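Local coordinates for thiazoline oxidase/subtilisin-like protease (Prochloron didemni, PDB 4H6X), which acts as the patellamide maturation protease PatG, a subtilisin-like enzyme that probably cleaves precursor peptides and cyclises them by transamidation, at residues C48-V54 with T114-Q120; G40-Y44 with S55-P59; W61-A65 with P138-V142. All blocks are in the same frame, centred on the assembly; numbering follows the deposited sequence.

Contact 1: residues C48-V54 with T114-Q120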
loop_
_atom_site.group_PDB
_atom_site.type_symbol
_atom_site.label_atom_id
_atom_site.label_comp_id
_atom_site.label_asym_id
_atom_site.label_seq_id
_atom_site.Cartn_x
_atom_site.Cartn_y
_atom_site.Cartn_z
ATOM N N CYS A 48 1.843 3.027 15.917
ATOM C CA CYS A 48 0.945 2.353 14.976
ATOM C C CYS A 48 1.440 0.969 14.553
ATOM O O CYS A 48 0.651 0.149 14.098
ATOM C CB CYS A 48 0.654 3.234 13.761
ATOM S SG CYS A 48 2.075 3.535 12.687
ATOM N N PHE A 49 2.738 0.715 14.709
ATOM C CA PHE A 49 3.316 -0.589 14.418
ATOM C C PHE A 49 3.467 -1.470 15.658
ATOM O O PHE A 49 3.831 -2.640 15.552
ATOM C CB PHE A 49 4.648 -0.446 13.678
ATOM C CG PHE A 49 4.529 0.297 12.377
ATOM C CD1 PHE A 49 5.373 1.363 12.084
ATOM C CD2 PHE A 49 3.551 -0.061 11.447
ATOM C CE1 PHE A 49 5.253 2.056 10.887
ATOM C CE2 PHE A 49 3.424 0.629 10.247
ATOM C CZ PHE A 49 4.273 1.690 9.968
ATOM N N GLU A 50 3.154 -0.906 16.826
ATOM C CA GLU A 50 3.176 -1.657 18.087
ATOM C C GLU A 50 2.168 -2.817 18.079
ATOM O O GLU A 50 0.958 -2.614 18.136
ATOM C CB GLU A 50 2.912 -0.707 19.267
ATOM C CG GLU A 50 2.704 -1.403 20.597
ATOM C CD GLU A 50 3.956 -2.090 21.071
ATOM O OE1 GLU A 50 4.862 -1.384 21.560
ATOM O OE2 GLU A 50 4.028 -3.331 20.946
ATOM N N GLY A 51 2.681 -4.035 18.016
ATOM C CA GLY A 51 1.829 -5.209 17.902
ATOM C C GLY A 51 1.557 -5.648 16.461
ATOM O O GLY A 51 0.934 -6.675 16.251
ATOM N N ALA A 52 2.009 -4.872 15.470
ATOM C CA ALA A 52 1.906 -5.276 14.068
ATOM C C ALA A 52 2.902 -6.394 13.783
ATOM O O ALA A 52 3.999 -6.422 14.348
ATOM C CB ALA A 52 2.157 -4.091 13.144
ATOM N N GLU A 53 2.517 -7.339 12.935
ATOM C CA GLU A 53 3.444 -8.375 12.509
ATOM C C GLU A 53 4.296 -7.823 11.366
ATOM O O GLU A 53 4.115 -8.217 10.215
ATOM C CB GLU A 53 2.685 -9.625 12.055
ATOM C CG GLU A 53 2.739 -10.783 13.030
ATOM C CD GLU A 53 3.825 -11.765 12.667
ATOM O OE1 GLU A 53 3.568 -12.648 11.808
ATOM O OE2 GLU A 53 4.935 -11.646 13.239
ATOM N N VAL A 54 5.214 -6.907 11.691
ATOM C CA VAL A 54 6.094 -6.293 10.691
ATOM C C VAL A 54 7.540 -6.740 10.868
ATOM O O VAL A 54 7.997 -6.932 11.992
ATOM C CB VAL A 54 6.046 -4.745 10.719
ATOM C CG1 VAL A 54 4.719 -4.229 10.183
ATOM C CG2 VAL A 54 6.340 -4.185 12.113
ATOM N N THR A 114 3.043 1.789 4.706
ATOM C CA THR A 114 3.025 0.648 5.619
ATOM C C THR A 114 1.954 0.816 6.705
ATOM O O THR A 114 1.230 -0.134 7.020
ATOM C CB THR A 114 4.419 0.396 6.228
ATOM O OG1 THR A 114 5.376 0.237 5.165
ATOM C CG2 THR A 114 4.422 -0.844 7.088
ATOM N N SER A 115 1.851 2.025 7.258
ATOM C CA SER A 115 0.819 2.322 8.263
ATOM C C SER A 115 -0.601 2.197 7.687
ATOM O O SER A 115 -1.522 1.737 8.376
ATOM C CB SER A 115 1.049 3.712 8.889
ATOM O OG SER A 115 0.742 4.764 7.969
ATOM N N THR A 116 -0.773 2.591 6.426
ATOM C CA THR A 116 -2.080 2.461 5.743
ATOM C C THR A 116 -2.526 1.001 5.641
ATOM O O THR A 116 -3.720 0.680 5.722
ATOM C CB THR A 116 -2.036 3.110 4.340
ATOM O OG1 THR A 116 -1.883 4.527 4.501
ATOM C CG2 THR A 116 -3.321 2.838 3.541
ATOM N N ILE A 117 -1.554 0.122 5.450
ATOM C CA ILE A 117 -1.828 -1.285 5.290
ATOM C C ILE A 117 -1.995 -1.957 6.650
ATOM O O ILE A 117 -2.922 -2.753 6.848
ATOM C CB ILE A 117 -0.733 -1.974 4.430
ATOM C CG1 ILE A 117 -0.808 -1.442 2.982
ATOM C CG2 ILE A 117 -0.898 -3.484 4.476
ATOM C CD1 ILE A 117 0.391 -1.775 2.103
ATOM N N VAL A 118 -1.104 -1.646 7.584
ATOM C CA VAL A 118 -1.001 -2.484 8.780
ATOM C C VAL A 118 -1.046 -1.764 10.132
ATOM O O VAL A 118 -0.933 -2.405 11.182
ATOM C CB VAL A 118 0.224 -3.423 8.697
ATOM C CG1 VAL A 118 1.503 -2.717 9.150
ATOM C CG2 VAL A 118 -0.009 -4.698 9.491
ATOM N N GLY A 119 -1.210 -0.450 10.120
ATOM C CA GLY A 119 -1.283 0.287 11.384
ATOM C C GLY A 119 -2.331 -0.305 12.319
ATOM O O GLY A 119 -3.434 -0.660 11.889
ATOM N N GLN A 120 -1.983 -0.412 13.596
ATOM C CA GLN A 120 -2.851 -1.053 14.591
ATOM C C GLN A 120 -4.069 -0.210 14.968
ATOM O O GLN A 120 -4.004 1.026 14.987
ATOM C CB GLN A 120 -2.039 -1.462 15.820
ATOM C CG GLN A 120 -0.913 -2.433 15.491
ATOM C CD GLN A 120 -1.420 -3.733 14.890
ATOM O OE1 GLN A 120 -1.437 -3.908 13.661
ATOM N NE2 GLN A 120 -1.840 -4.652 15.748
#

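Contact 2: residues G40-Y44 with S55-P59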
loop_
_atom_site.group_PDB
_atom_site.type_symbol
_atom_site.label_atom_id
_atom_site.label_comp_id
_atom_site.label_asym_id
_atom_site.label_seq_id
_atom_site.Cartn_x
_atom_site.Cartn_y
_atom_site.Cartn_z
ATOM N N GLY A 40 10.656 2.448 0.575
ATOM C CA GLY A 40 11.756 2.895 1.455
ATOM C C GLY A 40 11.784 2.176 2.794
ATOM O O GLY A 40 11.154 1.123 2.978
ATOM N N ASP A 41 12.515 2.764 3.736
ATOM C CA ASP A 41 12.736 2.193 5.048
ATOM C C ASP A 41 11.820 2.889 6.070
ATOM O O ASP A 41 12.052 4.045 6.418
ATOM C CB ASP A 41 14.216 2.365 5.437
ATOM C CG ASP A 41 14.590 1.611 6.695
ATOM O OD1 ASP A 41 13.747 0.896 7.251
ATOM O OD2 ASP A 41 15.751 1.731 7.136
ATOM N N PRO A 42 10.786 2.178 6.556
ATOM C CA PRO A 42 9.811 2.744 7.478
ATOM C C PRO A 42 10.327 2.770 8.917
ATOM O O PRO A 42 11.292 2.075 9.260
ATOM C CB PRO A 42 8.641 1.764 7.375
ATOM C CG PRO A 42 9.313 0.463 7.168
ATOM C CD PRO A 42 10.496 0.762 6.272
ATOM N N ASP A 43 9.657 3.555 9.749
ATOM C CA ASP A 43 10.108 3.804 11.119
ATOM C C ASP A 43 9.307 2.914 12.062
ATOM O O ASP A 43 8.169 3.214 12.389
ATOM C CB ASP A 43 9.934 5.297 11.441
ATOM C CG ASP A 43 10.351 5.669 12.872
ATOM O OD1 ASP A 43 10.794 4.795 13.650
ATOM O OD2 ASP A 43 10.214 6.864 13.210
ATOM N N TYR A 44 9.915 1.812 12.486
ATOM C CA TYR A 44 9.251 0.829 13.351
ATOM C C TYR A 44 9.134 1.228 14.825
ATOM O O TYR A 44 8.627 0.444 15.623
ATOM C CB TYR A 44 9.978 -0.519 13.274
ATOM C CG TYR A 44 9.631 -1.375 12.086
ATOM C CD1 TYR A 44 8.830 -0.888 11.041
ATOM C CD2 TYR A 44 10.130 -2.669 11.981
ATOM C CE1 TYR A 44 8.520 -1.683 9.945
ATOM C CE2 TYR A 44 9.820 -3.461 10.891
ATOM C CZ TYR A 44 9.024 -2.963 9.877
ATOM O OH TYR A 44 8.733 -3.759 8.779
ATOM N N SER A 55 8.269 -6.885 9.764
ATOM C CA SER A 55 9.721 -7.113 9.840
ATOM C C SER A 55 10.381 -6.597 8.567
ATOM O O SER A 55 9.719 -6.489 7.525
ATOM C CB SER A 55 10.026 -8.598 10.013
ATOM O OG SER A 55 9.553 -9.310 8.890
ATOM N N LYS A 56 11.669 -6.265 8.659
ATOM C CA LYS A 56 12.415 -5.776 7.501
ATOM C C LYS A 56 13.344 -6.837 6.940
ATOM O O LYS A 56 14.052 -7.503 7.687
ATOM C CB LYS A 56 13.248 -4.534 7.848
ATOM C CG LYS A 56 12.434 -3.345 8.319
ATOM C CD LYS A 56 13.336 -2.169 8.630
ATOM C CE LYS A 56 12.620 -1.165 9.512
ATOM N NZ LYS A 56 13.397 0.103 9.668
ATOM N N VAL A 57 13.344 -6.969 5.617
ATOM C CA VAL A 57 14.341 -7.747 4.919
ATOM C C VAL A 57 15.001 -6.804 3.913
ATOM O O VAL A 57 14.386 -6.435 2.916
ATOM C CB VAL A 57 13.726 -9.000 4.230
ATOM C CG1 VAL A 57 14.767 -9.706 3.364
ATOM C CG2 VAL A 57 13.168 -9.968 5.273
ATOM N N PHE A 58 16.233 -6.390 4.210
ATOM C CA PHE A 58 16.995 -5.492 3.346
ATOM C C PHE A 58 17.603 -6.297 2.215
ATOM O O PHE A 58 18.202 -7.330 2.472
ATOM C CB PHE A 58 18.115 -4.769 4.122
ATOM C CG PHE A 58 17.611 -3.783 5.121
ATOM C CD1 PHE A 58 17.466 -2.443 4.780
ATOM C CD2 PHE A 58 17.262 -4.186 6.397
ATOM C CE1 PHE A 58 16.981 -1.531 5.704
ATOM C CE2 PHE A 58 16.776 -3.282 7.322
ATOM C CZ PHE A 58 16.633 -1.953 6.973
ATOM N N PRO A 59 17.459 -5.825 0.962
ATOM C CA PRO A 59 18.076 -6.544 -0.164
ATOM C C PRO A 59 19.570 -6.702 0.128
ATOM O O PRO A 59 20.259 -5.702 0.346
ATOM C CB PRO A 59 17.849 -5.598 -1.352
ATOM C CG PRO A 59 16.669 -4.776 -0.958
ATOM C CD PRO A 59 16.794 -4.589 0.529
HETATM O O HOH W 1 12.710 1.341 12.291
#

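Contact 3: residues W61-A65 with P138-V142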
loop_
_atom_site.group_PDB
_atom_site.type_symbol
_atom_site.label_atom_id
_atom_site.label_comp_id
_atom_site.label_asym_id
_atom_site.label_seq_id
_atom_site.Cartn_x
_atom_site.Cartn_y
_atom_site.Cartn_z
ATOM N N TRP A 61 22.026 -7.412 -1.663
ATOM C CA TRP A 61 22.886 -6.865 -2.713
ATOM C C TRP A 61 23.059 -5.340 -2.650
ATOM O O TRP A 61 23.801 -4.767 -3.451
ATOM C CB TRP A 61 22.408 -7.314 -4.110
ATOM C CG TRP A 61 21.015 -6.837 -4.495
ATOM C CD1 TRP A 61 20.695 -5.705 -5.198
ATOM C CD2 TRP A 61 19.775 -7.504 -4.220
ATOM N NE1 TRP A 61 19.331 -5.619 -5.354
ATOM C CE2 TRP A 61 18.743 -6.710 -4.763
ATOM C CE3 TRP A 61 19.437 -8.703 -3.562
ATOM C CZ2 TRP A 61 17.381 -7.070 -4.666
ATOM C CZ3 TRP A 61 18.065 -9.065 -3.464
ATOM C CH2 TRP A 61 17.070 -8.248 -4.016
ATOM N N HIS A 62 22.404 -4.686 -1.689
ATOM C CA HIS A 62 22.601 -3.243 -1.456
ATOM C C HIS A 62 23.707 -2.966 -0.448
ATOM O O HIS A 62 23.825 -3.664 0.549
ATOM C CB HIS A 62 21.315 -2.583 -0.940
ATOM C CG HIS A 62 20.202 -2.554 -1.939
ATOM N ND1 HIS A 62 18.903 -2.247 -1.592
ATOM C CD2 HIS A 62 20.187 -2.804 -3.272
ATOM C CE1 HIS A 62 18.141 -2.285 -2.673
ATOM N NE2 HIS A 62 18.894 -2.622 -3.706
ATOM N N GLU A 63 24.516 -1.946 -0.714
ATOM C CA GLU A 63 25.400 -1.388 0.312
ATOM C C GLU A 63 24.512 -0.664 1.329
ATOM O O GLU A 63 23.635 0.105 0.935
ATOM C CB GLU A 63 26.413 -0.417 -0.297
ATOM C CG GLU A 63 27.533 -1.067 -1.104
ATOM C CD GLU A 63 28.490 -1.914 -0.263
ATOM O OE1 GLU A 63 28.566 -1.727 0.976
ATOM O OE2 GLU A 63 29.178 -2.775 -0.855
ATOM N N PRO A 64 24.695 -0.941 2.634
ATOM C CA PRO A 64 23.869 -0.230 3.618
ATOM C C PRO A 64 24.145 1.280 3.605
ATOM O O PRO A 64 25.290 1.696 3.479
ATOM C CB PRO A 64 24.302 -0.854 4.948
ATOM C CG PRO A 64 24.758 -2.223 4.569
ATOM C CD PRO A 64 25.472 -2.026 3.261
ATOM N N ALA A 65 23.098 2.088 3.689
ATOM C CA ALA A 65 23.271 3.537 3.711
ATOM C C ALA A 65 23.325 4.038 5.152
ATOM O O ALA A 65 22.912 3.334 6.081
ATOM C CB ALA A 65 22.159 4.226 2.934
ATOM N N PRO A 138 13.226 -2.528 2.262
ATOM C CA PRO A 138 13.579 -1.131 1.955
ATOM C C PRO A 138 14.564 -1.008 0.802
ATOM O O PRO A 138 15.479 -1.822 0.690
ATOM C CB PRO A 138 14.249 -0.645 3.250
ATOM C CG PRO A 138 13.696 -1.539 4.310
ATOM C CD PRO A 138 13.607 -2.889 3.635
ATOM N N GLN A 139 14.382 0.030 -0.013
ATOM C CA GLN A 139 15.166 0.259 -1.218
ATOM C C GLN A 139 15.989 1.564 -1.167
ATOM O O GLN A 139 16.629 1.940 -2.159
ATOM C CB GLN A 139 14.229 0.323 -2.439
ATOM C CG GLN A 139 13.330 -0.898 -2.637
ATOM C CD GLN A 139 14.125 -2.173 -2.859
ATOM O OE1 GLN A 139 15.127 -2.176 -3.578
ATOM N NE2 GLN A 139 13.702 -3.253 -2.221
ATOM N N ASP A 140 15.969 2.272 -0.042
ATOM C CA ASP A 140 16.492 3.659 -0.060
ATOM C C ASP A 140 18.015 3.731 -0.226
ATOM O O ASP A 140 18.563 4.770 -0.668
ATOM C CB ASP A 140 16.012 4.467 1.149
ATOM C CG ASP A 140 16.548 3.940 2.457
ATOM O OD1 ASP A 140 16.311 2.737 2.754
ATOM O OD2 ASP A 140 17.194 4.744 3.189
ATOM N N ALA A 141 18.678 2.620 0.100
ATOM C CA ALA A 141 20.130 2.541 0.053
ATOM C C ALA A 141 20.691 2.646 -1.357
ATOM O O ALA A 141 21.798 3.157 -1.534
ATOM C CB ALA A 141 20.631 1.294 0.749
ATOM N N VAL A 142 19.933 2.194 -2.361
ATOM C CA VAL A 142 20.320 2.445 -3.767
ATOM C C VAL A 142 20.402 3.945 -4.088
ATOM O O VAL A 142 20.850 4.332 -5.168
ATOM C CB VAL A 142 19.406 1.749 -4.817
ATOM C CG1 VAL A 142 19.377 0.252 -4.607
ATOM C CG2 VAL A 142 17.995 2.329 -4.846
HETATM O O HOH W 2 18.136 -0.611 0.615
#

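Contact 1: residues C48-V54 with T114-Q120
Val-118 CG1, at the C-terminal end of helix 101-118, is the point on which three apolar side chains converge. Val-54 CG1 meets Val-118 CG1 obliquely at 3.7 Å, the rim of the Phe-49 ring reaches it through CE2 at 4.0 Å, and Ala-52 CB stands slightly farther off. The methyl faces this group because CG1 sits between the backbone N and the carbonyl carbon (chi1 84°). Val-134 of the neighbouring strand touches both valines, so the loop leading into edge strand 53-56 of the subtilisin-like parallel sheet packs on the helix end. One helical turn earlier, Thr-114 CG2 lies 3.6 Å from Phe-49 CE2, while Ser-115 N meets the ring edge in plane. Cys-48 SG rests over the centre of one ring face and touches Ser-115 CB at 3.9 Å. Farther out the contact turns polar. Gln-120 N donates to Cys-48 O over 2.7 Å, and Gly-119 CA adds a CA-H...O contact to the same oxygen. The Gln-120 chain bends at chi2 and lies along the type II turn Phe-49 to Ala-52, its CG 3.2 Å from Glu-50 O. With an alanine in place of Gln-120 the backbone bond could remain, but a gap would probably open beside Glu-50 O and Ala-52, leaving the turn with less to lie against. An apolar cluster round Val-118 is thus joined by a polar rim, whose backbone bond ties the loop to the residues just past the helix end.

Contact 2: residues G40-Y44 with S55-P59
Where the loop after strand 34-39 meets edge strand 53-56 of the subtilisin-like parallel sheet, Asp-41, Pro-42 and Tyr-44 gather round the side chain of Lys-56. The lysine runs extended beyond CG and passes Tyr-44 in the opposite direction, which sets CE 3.7 Å above the centre of the tyrosine ring in a CH-pi contact. NZ, 4.8 Å from the ring centroid and still over that face, adds a cation-pi interaction. With CG of Asp-41 anti to the backbone N (chi1 -171°), the carboxylate is carried to Lys-56 NZ, which forms a salt bridge to OD1 at 2.6 Å on the syn side, 19° out of plane. NZ also donates to Pro-42 O over 2.9 Å, almost in line with the carbonyl (169°). Water 1 accepts a third bond from NZ at 3.0 Å and another from Tyr-44 N. The other carboxylate oxygen, OD2 of Asp-41, lies in the plane of the Phe-58 ring, 3.8 Å from its edge atom CE1. Tyr-44 OH is held by Asn-136 of the adjacent strand. Three acceptors can therefore engage all three ammonium hydrogens, and the neighbouring carboxylate and pi face would probably stabilise the lysine in its charged form.

Contact 3: residues W61-A65 with P138-V142
His-62 reaches from its loop into the type I beta turn from Gln-139 to Val-142, and its atoms meet Ala-141, a water, Gln-139 and Val-142 in turn. Its CB stands 4.3 Å from Ala-141 CB, a loose apolar approach at the root of the side chain. With CG beside the backbone N (chi1 -67°), the imidazole is directed past Ala-141 so that one face is turned to Val-142. On one flank, ND1 is 2.9 Å from water 2; this water donates to Pro-138 O, also at 2.9 Å, and accepts a weak bond from Ala-141 N, so it joins the ring to the backbone at two places. At the ring edge, CE1 meets Gln-139 OE1 at 3.1 Å, in the plane of the imidazole, with the amide turned almost perpendicular to it. The tip, NE2, hydrogen-bonds to Asn-155 OD1, while Asn-155 ND2 serves Gln-139 OE1, so a single asparagine links both side chains. Gln-139 NE2 is taken up by Met-137 O. Val-142 CG1 lies over the His-62 ring face in CH-pi geometry, displaced toward the rim, though the closeness of its approach (3.1 Å to His-62 NE2) is doubtful beside the unmodelled residues that follow. Farther along, Ala-141 CB sits 3.2 Å from Glu-63 O and 4.0 Å from Ala-65 CB. The two loops bridge helices 154-165 and 101-118 beyond the end of strand 133-138: Trp-61 packs on Leu-162 and makes a cation-pi contact with Arg-158 of helix 154-165, while Ala-65 touches Arg-103 of helix 101-118, the residue that forms a salt bridge with Asp-140.

Followed from the N terminus, the chain leaves strand 34-39 and closes its first loop in contact 2, where 40-44 meets 55-59. Residues 48-54 lie inside that loop but pair with 114-120, so contact 1 crosses contact 2; the two touch directly, with Phe-49 against Asp-43 and Val-54 against Tyr-44. Contact 3 opens at 61-65, after contact 2 has closed, and is closed only by 138-142, so it crosses contact 1 as well. Contacts 2 and 3 follow in series yet abut in space through Pro-59 and Pro-138. Together they bind the edge strand and its flanking loops to helix 101-118 and to the end of strand 133-138.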